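Local coordinates for glutathione peroxidase-like protein (Trypanosoma brucei, PDB 3DWV) that probably reduces hydroperoxides as a tryparedoxin-dependent peroxidase of the glutathione peroxidase family, built on a thioredoxin-like fold, at residues N73-Q78 with D173-L178. The protein carries 1 engineered substitution. Residues are numbered along the deposited sequence; the frame is centred on the assembly and turned at random.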
loop_
_atom_site.group_PDB
_atom_site.type_symbol
_atom_site.label_atom_id
_atom_site.label_comp_id
_atom_site.label_asym_id
_atom_site.label_seq_id
_atom_site.Cartn_x
_atom_site.Cartn_y
_atom_site.Cartn_z
ATOM N N ASN A 73 1.811 -9.846 11.283
ATOM C CA ASN A 73 2.346 -10.789 12.268
ATOM C C ASN A 73 1.425 -11.983 12.444
ATOM O O ASN A 73 1.879 -13.112 12.675
ATOM C CB ASN A 73 2.574 -10.078 13.613
ATOM C CG ASN A 73 3.781 -9.148 13.595
ATOM O OD1 ASN A 73 4.773 -9.430 12.898
ATOM N ND2 ASN A 73 3.667 -8.068 14.367
ATOM N N LYS A 74 0.119 -11.771 12.334
ATOM C CA LYS A 74 -0.823 -12.869 12.444
ATOM C C LYS A 74 -0.699 -13.886 11.326
ATOM O O LYS A 74 -0.873 -15.081 11.595
ATOM C CB LYS A 74 -2.238 -12.275 12.403
ATOM C CG LYS A 74 -3.298 -13.337 12.606
ATOM C CD LYS A 74 -4.275 -12.927 13.685
ATOM C CE LYS A 74 -5.406 -12.129 13.084
ATOM N NZ LYS A 74 -6.693 -12.365 13.837
ATOM N N TYR A 75 -0.461 -13.455 10.094
ATOM C CA TYR A 75 -0.641 -14.291 8.918
ATOM C C TYR A 75 0.625 -14.498 8.103
ATOM O O TYR A 75 0.584 -15.321 7.161
ATOM C CB TYR A 75 -1.738 -13.703 7.988
ATOM C CG TYR A 75 -3.103 -13.742 8.659
ATOM C CD1 TYR A 75 -3.737 -14.977 8.878
ATOM C CD2 TYR A 75 -3.766 -12.581 9.065
ATOM C CE1 TYR A 75 -4.989 -15.026 9.484
ATOM C CE2 TYR A 75 -5.027 -12.642 9.686
ATOM C CZ TYR A 75 -5.618 -13.874 9.893
ATOM O OH TYR A 75 -6.857 -13.937 10.504
ATOM N N LYS A 76 1.728 -13.790 8.429
ATOM C CA LYS A 76 2.929 -14.079 7.622
ATOM C C LYS A 76 3.319 -15.560 7.667
ATOM O O LYS A 76 3.973 -16.089 6.765
ATOM C CB LYS A 76 4.065 -13.166 8.076
ATOM C CG LYS A 76 4.390 -13.272 9.569
ATOM C CD LYS A 76 5.556 -12.337 9.909
ATOM C CE LYS A 76 5.958 -12.520 11.365
ATOM N NZ LYS A 76 6.759 -11.323 11.784
ATOM N N SER A 77 2.943 -16.320 8.707
ATOM C CA SER A 77 3.350 -17.728 8.747
ATOM C C SER A 77 2.570 -18.533 7.720
ATOM O O SER A 77 2.966 -19.679 7.392
ATOM C CB SER A 77 3.136 -18.360 10.130
ATOM O OG SER A 77 1.865 -17.978 10.650
ATOM N N GLN A 78 1.473 -17.960 7.226
ATOM C CA GLN A 78 0.644 -18.738 6.288
ATOM C C GLN A 78 0.972 -18.397 4.840
ATOM O O GLN A 78 0.332 -18.892 3.896
ATOM C CB GLN A 78 -0.846 -18.506 6.555
ATOM C CG GLN A 78 -1.382 -19.060 7.862
ATOM C CD GLN A 78 -2.899 -19.008 7.972
ATOM O OE1 GLN A 78 -3.626 -19.384 7.039
ATOM N NE2 GLN A 78 -3.434 -18.555 9.114
ATOM N N ASP A 173 -12.713 -6.425 9.246
ATOM C CA ASP A 173 -13.184 -6.120 7.897
ATOM C C ASP A 173 -12.215 -6.673 6.858
ATOM O O ASP A 173 -12.588 -7.138 5.805
ATOM C CB ASP A 173 -13.310 -4.610 7.693
ATOM C CG ASP A 173 -14.584 -4.058 8.320
ATOM O OD1 ASP A 173 -15.500 -4.837 8.669
ATOM O OD2 ASP A 173 -14.653 -2.810 8.454
ATOM N N ILE A 174 -10.942 -6.610 7.168
ATOM C CA ILE A 174 -9.959 -7.042 6.162
ATOM C C ILE A 174 -9.912 -8.558 6.198
ATOM O O ILE A 174 -9.888 -9.208 5.159
ATOM C CB ILE A 174 -8.613 -6.332 6.406
ATOM C CG1 ILE A 174 -8.662 -4.821 6.196
ATOM C CG2 ILE A 174 -7.534 -6.910 5.513
ATOM C CD1 ILE A 174 -7.353 -4.057 6.193
ATOM N N GLU A 175 -9.929 -9.147 7.384
ATOM C CA GLU A 175 -10.030 -10.595 7.532
ATOM C C GLU A 175 -11.204 -11.216 6.778
ATOM O O GLU A 175 -11.033 -12.304 6.192
ATOM C CB GLU A 175 -10.118 -10.928 9.041
ATOM C CG GLU A 175 -8.748 -10.892 9.700
ATOM C CD GLU A 175 -8.814 -11.315 11.155
ATOM O OE1 GLU A 175 -9.887 -11.177 11.806
ATOM O OE2 GLU A 175 -7.789 -11.794 11.672
ATOM N N GLU A 176 -12.387 -10.593 6.752
ATOM C CA GLU A 176 -13.518 -11.123 5.982
ATOM C C GLU A 176 -13.119 -11.478 4.544
ATOM O O GLU A 176 -13.517 -12.511 4.002
ATOM C CB GLU A 176 -14.673 -10.129 5.930
ATOM C CG GLU A 176 -15.087 -9.468 7.217
ATOM C CD GLU A 176 -15.391 -10.438 8.340
ATOM O OE1 GLU A 176 -14.464 -10.803 9.104
ATOM O OE2 GLU A 176 -16.562 -10.843 8.487
ATOM N N LYS A 177 -12.306 -10.616 3.928
ATOM C CA LYS A 177 -11.806 -10.807 2.574
ATOM C C LYS A 177 -10.548 -11.682 2.520
ATOM O O LYS A 177 -10.368 -12.535 1.621
ATOM C CB LYS A 177 -11.441 -9.476 1.916
ATOM C CG LYS A 177 -12.498 -8.390 1.912
ATOM C CD LYS A 177 -13.877 -8.952 1.621
ATOM C CE LYS A 177 -14.895 -7.804 1.545
ATOM N NZ LYS A 177 -16.269 -8.332 1.669
ATOM N N LEU A 178 -9.615 -11.480 3.448
ATOM C CA LEU A 178 -8.321 -12.167 3.399
ATOM C C LEU A 178 -8.378 -13.649 3.758
ATOM O O LEU A 178 -7.679 -14.471 3.144
ATOM C CB LEU A 178 -7.374 -11.450 4.343
ATOM C CG LEU A 178 -6.008 -12.068 4.623
ATOM C CD1 LEU A 178 -5.180 -12.202 3.358
ATOM C CD2 LEU A 178 -5.256 -11.213 5.646
#
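Tyr75 and Glu175 meet where helix 64-75 faces helix 171-181, and Leu178 packs against the Tyr75 ring. The packed side is apolar: Tyr75 CD2 lies 4.0 Å from Leu178 CD2, the methyl approaching the ring obliquely. Leucine's branched, apolar end suits this buried site, which Pro48 and Phe80 also line. Tyrosine fits because its ring can be buried while its hydroxyl reaches a polar group: Tyr75 OH donates to Glu175 OE2 at 2.6 Å, though the place of that oxygen is less sure. With the same reservation, OE2 sits at the ring's edge, near its plane, with the carboxylate turned about 72° from the ring. The straight Glu175 chain is long enough to carry its acid group across to the tyrosine hydroxyl and the lysine ammonium. On the looser, solvent side, exposed Lys74 starts with CG anti to the backbone N (chi1 -176°), which lays CG over the centre of the Tyr75 ring; its flexible chain then bends to bring NZ into a salt bridge with OE2, equally uncertain in detail. The contact joins two helices of the thioredoxin-like fold, with Leu178 resting on Leu154 of strand 152-155 and Ile174 on Phe165 of strand 161-165.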